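Local structure of histidinol-phosphatase (Listeria monocytogenes serotype 4b str. H7858, 6NLR) at residues Gly5-Glu10 with Asp33-Val38; Phe223-Leu228 with Ile265-Ser270; Leu173-Arg178 with Arg217-Asp222; Ala41-Glu46 with Glu93-Ile98. The protein probably hydrolyses histidinol phosphate to histidinol in histidine biosynthesis, using a trinuclear metal centre of the PHP phosphatase family. One frame throughout, in Å; residues are numbered along the deposited sequence.

All four interactions lie around one metal-centred barrel interior. Interaction 1 and interaction 4 share the cobalt ion and a solvent atom modelled as water. H6 and H8 come from interaction 1 and E93 from interaction 4; the centres of these two interactions are about 19 Å apart. Interaction 3 is tied to interaction 1 by two probable hydrogen bonds, R178 NH2 to G5 O at 2.7 Å and D222 OD2 to H6 ND1 at 3.1 Å. Interaction 2 follows interaction 3 along strand 220-224 and touches interaction 1 where N224 packs beside H6. Interactions 2 and 4 do not touch and lie on opposite sides of the chain's centre.

Interaction 1: residues Gly5-Glu10 with Asp33-Val38; sequences GHTHTE and DEYSIV. With CO (cobalt (II) ion), chain F.
T7 lays its methyl CG2 over one face of the Y35 ring, 4.1 Å from the ring centroid, in a CH-pi contact. The two side chains cross at about a right angle. Y35 has CG anti to its backbone N (chi1 -175°), and the ring beyond it meets T7. T7 OG1 lies between its own backbone N and carbonyl carbon (chi1 74°) and donates to S36 O at 2.7 Å. The hydroxyl meets that oxygen tilted from the carbonyl plane. The same S36 O takes a weak bond from T7 N. A water ties the group together: it donates to T7 OG1 and to H8 O, and it is hydrogen-bonded to Y35 OH at 2.8 Å. V38 N closes the backbone contact with a bond to T7 O of 3.0 Å. The strands belong to the beta-alpha-beta unit formed by strand 3-7, helix 20-29 and strand 34-40, within the PHP domain. H6 and H8 form the His-x-His pair near the start of this domain, and both bind cobalt through NE2, at 2.1 Å for H6 NE2 and 2.2 Å for H8 NE2. E93 and D258 add further ligands. V38 CG2 packs on H6 CA at 3.7 Å. E39 bonds H8 ND1 through OE2 and T9 OG1 through OE1, and probably helps to orient the H8 imidazole. Beyond the metal ligands, T9 CG2 and I37 CG2 press together at 3.4 Å, tighter than usual for two methyls. Helix 68-81 borders this pair through M75, which touches both side chains.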
# COMPACT_ATOMS: atom_id res chain seq x y z
N GLY A 5 -2.62 9.44 5.05
CA GLY A 5 -3.13 8.14 5.50
C GLY A 5 -2.12 7.03 5.34
O GLY A 5 -2.51 5.87 5.60
N HIS A 6 -0.87 7.31 4.95
CA HIS A 6 0.08 6.22 4.59
C HIS A 6 1.55 6.64 4.81
O HIS A 6 2.17 7.22 3.89
CB HIS A 6 -0.24 5.75 3.17
CG HIS A 6 0.39 4.46 2.79
ND1 HIS A 6 -0.09 3.70 1.74
CD2 HIS A 6 1.48 3.82 3.25
CE1 HIS A 6 0.67 2.64 1.59
NE2 HIS A 6 1.64 2.68 2.50
N THR A 7 2.11 6.32 5.98
CA THR A 7 3.55 6.59 6.29
C THR A 7 4.18 5.39 6.99
O THR A 7 3.44 4.57 7.62
CB THR A 7 3.72 7.85 7.14
OG1 THR A 7 3.30 7.57 8.48
CG2 THR A 7 2.95 9.01 6.57
N HIS A 8 5.49 5.34 6.92
CA HIS A 8 6.37 4.28 7.47
C HIS A 8 7.36 4.91 8.45
O HIS A 8 7.34 6.15 8.61
CB HIS A 8 7.01 3.50 6.31
CG HIS A 8 5.98 2.77 5.50
ND1 HIS A 8 5.48 1.54 5.90
CD2 HIS A 8 5.30 3.11 4.38
CE1 HIS A 8 4.58 1.13 5.02
NE2 HIS A 8 4.43 2.10 4.10
N THR A 9 8.21 4.09 9.07
CA THR A 9 9.02 4.45 10.25
C THR A 9 10.39 3.77 10.17
O THR A 9 10.64 3.03 9.19
CB THR A 9 8.31 4.00 11.53
OG1 THR A 9 8.33 2.57 11.63
CG2 THR A 9 6.88 4.48 11.59
N GLU A 10 11.21 3.97 11.21
CA GLU A 10 12.50 3.26 11.40
C GLU A 10 12.25 1.76 11.58
O GLU A 10 13.22 1.01 11.45
CB GLU A 10 13.31 3.86 12.56
CG GLU A 10 12.70 3.67 13.95
CD GLU A 10 11.63 4.69 14.39
OE1 GLU A 10 11.09 5.44 13.53
OE2 GLU A 10 11.30 4.69 15.58
N ASP A 33 -2.73 18.05 9.65
CA ASP A 33 -3.39 17.97 10.98
C ASP A 33 -3.74 16.52 11.31
O ASP A 33 -4.11 16.27 12.43
CB ASP A 33 -4.58 18.92 11.08
CG ASP A 33 -5.43 18.93 9.84
OD1 ASP A 33 -5.92 17.83 9.50
OD2 ASP A 33 -5.52 20.01 9.19
N GLU A 34 -3.55 15.57 10.38
CA GLU A 34 -3.88 14.15 10.63
C GLU A 34 -2.89 13.27 9.88
O GLU A 34 -2.55 13.58 8.73
CB GLU A 34 -5.31 13.88 10.22
CG GLU A 34 -5.84 12.58 10.73
CD GLU A 34 -7.34 12.42 10.56
OE1 GLU A 34 -7.95 13.32 10.01
OE2 GLU A 34 -7.88 11.38 10.96
N TYR A 35 -2.41 12.21 10.54
CA TYR A 35 -1.20 11.47 10.12
C TYR A 35 -1.31 10.03 10.61
O TYR A 35 -1.43 9.83 11.83
CB TYR A 35 0.01 12.24 10.67
CG TYR A 35 1.37 11.73 10.26
CD1 TYR A 35 1.95 10.67 10.92
CD2 TYR A 35 2.10 12.36 9.27
CE1 TYR A 35 3.22 10.23 10.62
CE2 TYR A 35 3.37 11.92 8.93
CZ TYR A 35 3.94 10.86 9.62
OH TYR A 35 5.20 10.42 9.34
N SER A 36 -1.27 9.07 9.69
CA SER A 36 -1.35 7.62 10.00
C SER A 36 0.02 6.97 9.81
O SER A 36 0.63 7.06 8.73
CB SER A 36 -2.43 6.93 9.19
OG SER A 36 -3.72 7.36 9.61
N ILE A 37 0.48 6.33 10.88
CA ILE A 37 1.64 5.42 10.88
C ILE A 37 1.09 4.03 10.62
O ILE A 37 0.42 3.48 11.52
CB ILE A 37 2.39 5.51 12.21
CG1 ILE A 37 2.84 6.94 12.50
CG2 ILE A 37 3.56 4.53 12.19
CD1 ILE A 37 3.23 7.17 13.93
N VAL A 38 1.35 3.50 9.43
CA VAL A 38 0.84 2.19 9.00
C VAL A 38 2.04 1.36 8.53
O VAL A 38 2.23 1.15 7.31
CB VAL A 38 -0.30 2.33 7.97
CG1 VAL A 38 -1.58 2.77 8.67
CG2 VAL A 38 0.04 3.31 6.85
CO CO F . 3.45 1.60 2.19
O HOH W 1 5.56 7.74 9.85
O HOH W 2 2.90 0.80 0.21

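Interaction 2: residues Phe223-Leu228 with Ile265-Ser270; sequences FNTAGL and IGRGYS
T225 meets R267 through its hydroxyl, which donates to R267 O at 2.9 Å. OG1 sits between its own backbone N and carbonyl carbon (chi1 60°), and it approaches from above the plane of the R267 carbonyl. Y255 OH is a second hydrogen-bond partner of that oxygen. The T225 methyl CG2 reaches further along the loop and lies 3.6 Å from G268 O. The guanidinium of R267 adds a flat surface to the contact. A226 CA stands 3.6 Å above one face of it, offset toward the rim, and A226 CB touches R267 NH2 at 3.4 Å. The arginine chain runs extended from CG to NE, and the guanidinium beyond it meets A226. R267 NE is hydrogen-bonded to S257 O, which helps to hold the group in place. L228 CD1 makes a looser contact with G268 CA at 4.2 Å.

The backbone around these groups is set by turns. N224 OD1 accepts from A226 N at 3.0 Å, an Asx turn that bends the chain as it leaves strand 220-224. N224 ND2 in turn bonds D222 and the cobalt ligand D258, so this bend adjoins the metal site. On the other segment a type II beta turn runs from G266 to Y269. G268 has a positive phi, and its CA lies 4.1 Å from T225 CB. It is also the N-cap of helix 269-276. The contact therefore joins the C-terminal end of strand 220-224 to the start of that helix. Strand 253-256 neighbours it through backbone bonds to F223 and T225, and I265 rests on helix 20-29.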
# COMPACT_ATOMS: atom_id res chain seq x y z
N PHE A 223 -5.00 7.15 -2.04
CA PHE A 223 -4.56 7.96 -3.20
C PHE A 223 -3.06 8.17 -2.99
O PHE A 223 -2.64 9.09 -2.26
CB PHE A 223 -5.32 9.28 -3.33
CG PHE A 223 -4.90 10.10 -4.53
CD1 PHE A 223 -3.72 10.85 -4.51
CD2 PHE A 223 -5.65 10.12 -5.68
CE1 PHE A 223 -3.33 11.61 -5.60
CE2 PHE A 223 -5.25 10.86 -6.78
CZ PHE A 223 -4.09 11.60 -6.75
N ASN A 224 -2.27 7.29 -3.60
CA ASN A 224 -0.85 7.10 -3.25
C ASN A 224 0.05 7.83 -4.27
O ASN A 224 0.01 7.50 -5.48
CB ASN A 224 -0.61 5.61 -3.08
CG ASN A 224 0.76 5.27 -2.54
OD1 ASN A 224 1.77 5.82 -2.99
ND2 ASN A 224 0.79 4.35 -1.58
N THR A 225 0.84 8.79 -3.80
CA THR A 225 1.68 9.67 -4.65
C THR A 225 3.10 9.11 -4.82
O THR A 225 3.86 9.70 -5.61
CB THR A 225 1.70 11.10 -4.11
OG1 THR A 225 2.21 11.05 -2.76
CG2 THR A 225 0.30 11.70 -4.18
N ALA A 226 3.43 7.99 -4.19
CA ALA A 226 4.80 7.42 -4.25
C ALA A 226 5.22 7.19 -5.71
O ALA A 226 6.39 7.38 -6.01
CB ALA A 226 4.87 6.13 -3.47
N GLY A 227 4.30 6.77 -6.57
CA GLY A 227 4.57 6.43 -7.98
C GLY A 227 5.16 7.60 -8.74
O GLY A 227 5.97 7.35 -9.68
N LEU A 228 4.79 8.84 -8.37
CA LEU A 228 5.30 10.08 -9.03
C LEU A 228 6.83 10.16 -8.85
O LEU A 228 7.49 10.79 -9.69
CB LEU A 228 4.62 11.31 -8.42
CG LEU A 228 3.11 11.44 -8.64
CD1 LEU A 228 2.57 12.64 -7.88
CD2 LEU A 228 2.77 11.52 -10.14
N ILE A 265 7.93 13.31 3.01
CA ILE A 265 6.72 13.87 3.68
C ILE A 265 6.13 14.97 2.79
O ILE A 265 6.89 15.83 2.35
CB ILE A 265 7.05 14.37 5.10
CG1 ILE A 265 7.43 13.21 6.03
CG2 ILE A 265 5.89 15.18 5.67
CD1 ILE A 265 6.29 12.36 6.45
N GLY A 266 4.82 14.92 2.54
CA GLY A 266 4.07 15.94 1.77
C GLY A 266 4.20 15.74 0.26
O GLY A 266 3.57 16.49 -0.46
N ARG A 267 4.95 14.75 -0.23
CA ARG A 267 5.28 14.68 -1.68
C ARG A 267 3.98 14.48 -2.48
O ARG A 267 3.11 13.68 -2.06
CB ARG A 267 6.32 13.60 -1.95
CG ARG A 267 5.81 12.17 -1.77
CD ARG A 267 6.94 11.18 -1.96
NE ARG A 267 6.58 9.83 -1.55
CZ ARG A 267 7.37 8.77 -1.68
NH1 ARG A 267 8.55 8.90 -2.27
NH2 ARG A 267 6.99 7.59 -1.24
N GLY A 268 3.83 15.21 -3.58
CA GLY A 268 2.69 15.08 -4.51
C GLY A 268 1.36 15.52 -3.88
O GLY A 268 0.28 15.26 -4.49
N TYR A 269 1.38 16.25 -2.76
CA TYR A 269 0.11 16.65 -2.12
C TYR A 269 -0.71 17.54 -3.07
O TYR A 269 -1.96 17.30 -3.14
CB TYR A 269 0.29 17.32 -0.76
CG TYR A 269 -1.03 17.48 -0.07
CD1 TYR A 269 -1.61 16.39 0.55
CD2 TYR A 269 -1.72 18.69 -0.08
CE1 TYR A 269 -2.82 16.50 1.20
CE2 TYR A 269 -2.95 18.81 0.54
CZ TYR A 269 -3.51 17.70 1.16
OH TYR A 269 -4.73 17.80 1.76
N SER A 270 -0.09 18.51 -3.75
CA SER A 270 -0.83 19.42 -4.68
C SER A 270 -1.46 18.57 -5.78
O SER A 270 -2.57 18.91 -6.22
CB SER A 270 0.01 20.53 -5.29
OG SER A 270 -0.79 21.31 -6.23

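Interaction 3: residues Leu173-Arg178 with Arg217-Asp222; sequences LFKPRR and RDYELD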
# COMPACT_ATOMS: atom_id res chain seq x y z
N LEU A 173 -13.16 -8.43 11.97
CA LEU A 173 -13.66 -7.08 12.33
C LEU A 173 -12.58 -6.03 12.08
O LEU A 173 -12.94 -4.89 11.76
CB LEU A 173 -14.05 -7.12 13.81
CG LEU A 173 -14.51 -5.80 14.42
CD1 LEU A 173 -15.66 -5.17 13.62
CD2 LEU A 173 -14.92 -6.03 15.85
N PHE A 174 -11.30 -6.38 12.24
CA PHE A 174 -10.17 -5.42 12.21
C PHE A 174 -9.53 -5.34 10.81
O PHE A 174 -8.51 -4.68 10.68
CB PHE A 174 -9.17 -5.76 13.31
CG PHE A 174 -9.79 -5.71 14.69
CD1 PHE A 174 -10.03 -4.49 15.31
CD2 PHE A 174 -10.16 -6.88 15.35
CE1 PHE A 174 -10.61 -4.45 16.58
CE2 PHE A 174 -10.73 -6.83 16.61
CZ PHE A 174 -10.97 -5.62 17.22
N LYS A 175 -10.12 -5.97 9.79
CA LYS A 175 -9.68 -5.78 8.38
C LYS A 175 -9.65 -4.29 8.08
O LYS A 175 -10.60 -3.56 8.35
CB LYS A 175 -10.61 -6.49 7.40
CG LYS A 175 -10.17 -6.43 5.95
CD LYS A 175 -11.20 -6.96 5.04
CE LYS A 175 -10.79 -6.84 3.58
NZ LYS A 175 -11.87 -7.33 2.69
N PRO A 176 -8.55 -3.76 7.53
CA PRO A 176 -8.53 -2.40 7.02
C PRO A 176 -9.65 -2.18 6.00
O PRO A 176 -10.01 -3.12 5.30
CB PRO A 176 -7.18 -2.29 6.31
CG PRO A 176 -6.33 -3.29 7.06
CD PRO A 176 -7.25 -4.45 7.39
N ARG A 177 -10.15 -0.95 5.91
CA ARG A 177 -11.20 -0.57 4.94
C ARG A 177 -10.62 0.34 3.86
O ARG A 177 -11.42 0.82 3.02
CB ARG A 177 -12.34 0.05 5.72
CG ARG A 177 -12.98 -0.97 6.64
CD ARG A 177 -14.26 -0.50 7.19
NE ARG A 177 -14.82 -1.47 8.13
CZ ARG A 177 -15.73 -1.15 9.04
NH1 ARG A 177 -16.14 0.10 9.12
NH2 ARG A 177 -16.20 -2.08 9.87
N ARG A 178 -9.31 0.57 3.87
CA ARG A 178 -8.63 1.40 2.86
C ARG A 178 -7.69 0.51 2.06
O ARG A 178 -6.79 -0.12 2.63
CB ARG A 178 -7.90 2.59 3.50
CG ARG A 178 -7.37 3.56 2.44
CD ARG A 178 -7.19 5.01 2.94
NE ARG A 178 -6.10 5.15 3.89
CZ ARG A 178 -6.20 5.09 5.22
NH1 ARG A 178 -7.38 4.90 5.81
NH2 ARG A 178 -5.11 5.25 5.96
N ARG A 217 -18.93 -2.37 -0.42
CA ARG A 217 -18.33 -2.73 0.90
C ARG A 217 -18.15 -1.48 1.78
O ARG A 217 -17.81 -1.64 2.97
CB ARG A 217 -16.98 -3.38 0.64
CG ARG A 217 -17.03 -4.83 0.17
CD ARG A 217 -17.10 -5.54 1.48
NE ARG A 217 -16.27 -6.69 1.47
CZ ARG A 217 -16.10 -7.50 2.48
NH1 ARG A 217 -16.72 -7.28 3.63
NH2 ARG A 217 -15.29 -8.54 2.33
N ASP A 218 -18.38 -0.28 1.22
CA ASP A 218 -18.20 1.02 1.92
C ASP A 218 -16.72 1.18 2.31
O ASP A 218 -16.43 1.68 3.40
CB ASP A 218 -19.10 1.10 3.16
CG ASP A 218 -19.38 2.53 3.60
OD1 ASP A 218 -19.57 3.38 2.71
OD2 ASP A 218 -19.45 2.76 4.81
N TYR A 219 -15.83 0.75 1.43
CA TYR A 219 -14.37 0.86 1.60
C TYR A 219 -13.92 2.21 1.04
O TYR A 219 -14.72 2.95 0.42
CB TYR A 219 -13.64 -0.31 0.95
CG TYR A 219 -13.73 -1.65 1.65
CD1 TYR A 219 -14.33 -1.81 2.89
CD2 TYR A 219 -13.13 -2.76 1.08
CE1 TYR A 219 -14.36 -3.05 3.52
CE2 TYR A 219 -13.17 -4.00 1.69
CZ TYR A 219 -13.80 -4.15 2.91
OH TYR A 219 -13.80 -5.37 3.51
N GLU A 220 -12.65 2.53 1.23
CA GLU A 220 -12.08 3.76 0.63
C GLU A 220 -10.75 3.38 -0.02
O GLU A 220 -10.31 2.22 0.14
CB GLU A 220 -11.98 4.87 1.68
CG GLU A 220 -11.14 4.49 2.87
CD GLU A 220 -11.05 5.53 3.99
OE1 GLU A 220 -11.83 6.52 3.95
OE2 GLU A 220 -10.20 5.32 4.92
N LEU A 221 -10.15 4.33 -0.73
CA LEU A 221 -8.91 4.10 -1.51
C LEU A 221 -7.79 5.02 -1.01
O LEU A 221 -8.05 6.20 -0.73
CB LEU A 221 -9.19 4.31 -2.99
CG LEU A 221 -10.17 3.30 -3.59
CD1 LEU A 221 -10.50 3.66 -5.03
CD2 LEU A 221 -9.60 1.90 -3.47
N ASP A 222 -6.60 4.42 -0.90
CA ASP A 222 -5.27 5.07 -0.76
C ASP A 222 -5.00 5.82 -2.06
O ASP A 222 -4.86 5.15 -3.10
CB ASP A 222 -4.26 3.96 -0.46
CG ASP A 222 -2.79 4.31 -0.26
OD1 ASP A 222 -2.52 5.32 0.42
OD2 ASP A 222 -1.92 3.52 -0.75
O HOH W 3 -3.98 6.55 2.40
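K175 NZ is gripped by three oxygens: Y219 OH at 2.9 Å, and the backbone carbonyls of A169 and S166. The lysine chain is fully extended, and NZ arrives at the edge of the Y219 ring, near its plane. The segments belong to a small parallel sheet of the PHP domain, in which strand 178-179 pairs with strand 220-224. The pairing starts with E220 N bonding R177 O at 2.8 Å and continues as a parallel bridge between R178 and E220. R177 crosses the Y219 ring at about a right angle. R177 CA lies over one face of the Y219 ring, and R177 CB is 3.9 Å from Y219 CD1. R217 CB lies over the centre of the opposite face, and Y219 OH lies over the centre of the R217 guanidinium. R217 NH2 stands 3.6 Å from the like charge of K175 NZ.

R178 bends at chi3 (70°) and forms a salt bridge to E220, with NH1 3.0 Å from OE2. The carboxylate and guanidinium planes are 67° apart. R178 NH2 turns to D117 and to G5 O. D222, near the metal ions, is hydrogen-bonded through OD2 to the backbone N of the manganese ligand H181. A water links the two segments here, accepting from R178 NE and donating to D222 OD1 at 2.8 Å.

Interaction 4: residues Ala41-Glu46 with Glu93-Ile98; sequences APLSSE and EVDYLI. With MN (manganese (II) ion), chain E; CO (cobalt (II) ion), chain F.
L43 and L97 hold CG in the same rotamer, anti to the carbonyl carbon (chi1 -60° and -61°), and their CD2 methyls meet at 4.4 Å. The same L43 CD2 lies 3.7 Å from D95 OD2, and L97 CD1 reaches the backbone N of S44. Closer to the metals, A41 N donates to E93 O at 3.0 Å. A water completes the join: it donates to A41 O and D95 OD2 and accepts from D95 N at 2.9 Å. D95 OD1 bonds H123 ND1, a second-shell contact that probably helps to orient the manganese ligand H123.

The E93 chain, extended beyond CG, carries its carboxylate off to the metals. Its carboxylate bridges two metals, with OE1 2.2 Å from cobalt and OE2 2.1 Å from manganese. A solvent atom modelled as water also bridges the pair, though its distance to manganese is doubtfully short. S121 hydrogen-bonds OE2. This bridging acid is part of the trinuclear centre of the PHP fold. The contact joins the loop after strand 34-40 to the end of strand 87-95. Helix 101-111 borders it through F107 on A41 and F103 on S44, and strand 117-127 flanks V94 and D95.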
# COMPACT_ATOMS: atom_id res chain seq x y z
N ALA A 41 3.07 -4.90 8.32
CA ALA A 41 2.82 -6.01 9.28
C ALA A 41 3.82 -7.12 9.00
O ALA A 41 4.13 -7.36 7.84
CB ALA A 41 1.41 -6.52 9.16
N PRO A 42 4.33 -7.83 10.02
CA PRO A 42 5.16 -9.01 9.81
C PRO A 42 4.53 -10.05 8.86
O PRO A 42 3.33 -10.28 8.94
CB PRO A 42 5.28 -9.61 11.23
CG PRO A 42 5.14 -8.41 12.15
CD PRO A 42 4.14 -7.51 11.45
N LEU A 43 5.34 -10.64 7.97
CA LEU A 43 4.84 -11.68 7.02
C LEU A 43 4.66 -13.01 7.75
O LEU A 43 5.35 -13.23 8.73
CB LEU A 43 5.81 -11.86 5.86
CG LEU A 43 6.05 -10.62 5.01
CD1 LEU A 43 7.06 -10.93 3.92
CD2 LEU A 43 4.76 -10.13 4.40
N SER A 44 3.73 -13.84 7.30
CA SER A 44 3.61 -15.26 7.71
C SER A 44 4.96 -15.96 7.47
O SER A 44 5.49 -15.82 6.34
CB SER A 44 2.49 -15.94 6.95
OG SER A 44 2.79 -17.31 6.74
N SER A 45 5.49 -16.67 8.46
CA SER A 45 6.71 -17.50 8.31
C SER A 45 6.45 -18.63 7.29
O SER A 45 7.40 -18.98 6.57
CB SER A 45 7.21 -18.03 9.63
OG SER A 45 6.20 -18.82 10.26
N GLU A 46 5.22 -19.16 7.21
CA GLU A 46 4.83 -20.18 6.20
C GLU A 46 4.91 -19.56 4.80
O GLU A 46 5.42 -20.21 3.89
CB GLU A 46 3.41 -20.71 6.41
CG GLU A 46 3.28 -21.67 7.57
CD GLU A 46 4.19 -22.87 7.44
OE1 GLU A 46 4.03 -23.67 6.47
OE2 GLU A 46 5.09 -22.99 8.29
N GLU A 93 0.17 -1.30 7.43
CA GLU A 93 -0.01 -1.70 6.02
C GLU A 93 0.04 -3.23 6.05
O GLU A 93 1.14 -3.81 6.23
CB GLU A 93 1.03 -1.10 5.09
CG GLU A 93 0.66 -1.36 3.64
CD GLU A 93 1.64 -0.80 2.62
OE1 GLU A 93 2.65 -0.22 3.05
OE2 GLU A 93 1.37 -0.95 1.40
N VAL A 94 -1.14 -3.83 5.93
CA VAL A 94 -1.33 -5.30 6.02
C VAL A 94 -1.21 -5.87 4.61
O VAL A 94 -1.95 -5.44 3.73
CB VAL A 94 -2.68 -5.62 6.68
CG1 VAL A 94 -2.86 -7.12 6.82
CG2 VAL A 94 -2.80 -4.93 8.04
N ASP A 95 -0.29 -6.81 4.42
CA ASP A 95 -0.21 -7.59 3.16
C ASP A 95 -1.47 -8.45 3.06
O ASP A 95 -1.79 -9.18 4.04
CB ASP A 95 1.05 -8.45 3.11
CG ASP A 95 2.23 -7.66 2.59
OD1 ASP A 95 2.39 -7.58 1.34
OD2 ASP A 95 2.91 -7.08 3.44
N TYR A 96 -2.15 -8.38 1.92
CA TYR A 96 -3.07 -9.44 1.48
C TYR A 96 -2.19 -10.55 0.90
O TYR A 96 -1.51 -10.34 -0.14
CB TYR A 96 -4.16 -8.94 0.53
CG TYR A 96 -5.12 -10.05 0.21
CD1 TYR A 96 -5.98 -10.54 1.19
CD2 TYR A 96 -5.10 -10.70 -1.01
CE1 TYR A 96 -6.82 -11.62 0.94
CE2 TYR A 96 -5.95 -11.76 -1.28
CZ TYR A 96 -6.80 -12.21 -0.30
OH TYR A 96 -7.63 -13.25 -0.56
N LEU A 97 -2.13 -11.68 1.60
CA LEU A 97 -1.33 -12.87 1.20
C LEU A 97 -2.30 -13.94 0.68
O LEU A 97 -3.03 -14.56 1.50
CB LEU A 97 -0.52 -13.35 2.41
CG LEU A 97 0.49 -12.35 2.98
CD1 LEU A 97 1.18 -12.91 4.22
CD2 LEU A 97 1.54 -11.93 1.94
N ILE A 98 -2.33 -14.11 -0.63
CA ILE A 98 -3.25 -15.06 -1.34
C ILE A 98 -2.98 -16.47 -0.80
O ILE A 98 -1.80 -16.89 -0.80
CB ILE A 98 -3.04 -14.95 -2.86
CG1 ILE A 98 -3.46 -13.57 -3.37
CG2 ILE A 98 -3.79 -16.07 -3.59
CD1 ILE A 98 -2.81 -13.18 -4.67
MN MN E . 2.68 -0.93 -0.22
CO CO F . 3.45 1.60 2.19
O HOH W 4 2.21 -7.42 5.86
O HOH W 5 3.92 -0.72 -2.17
O HOH W 2 2.90 0.80 0.21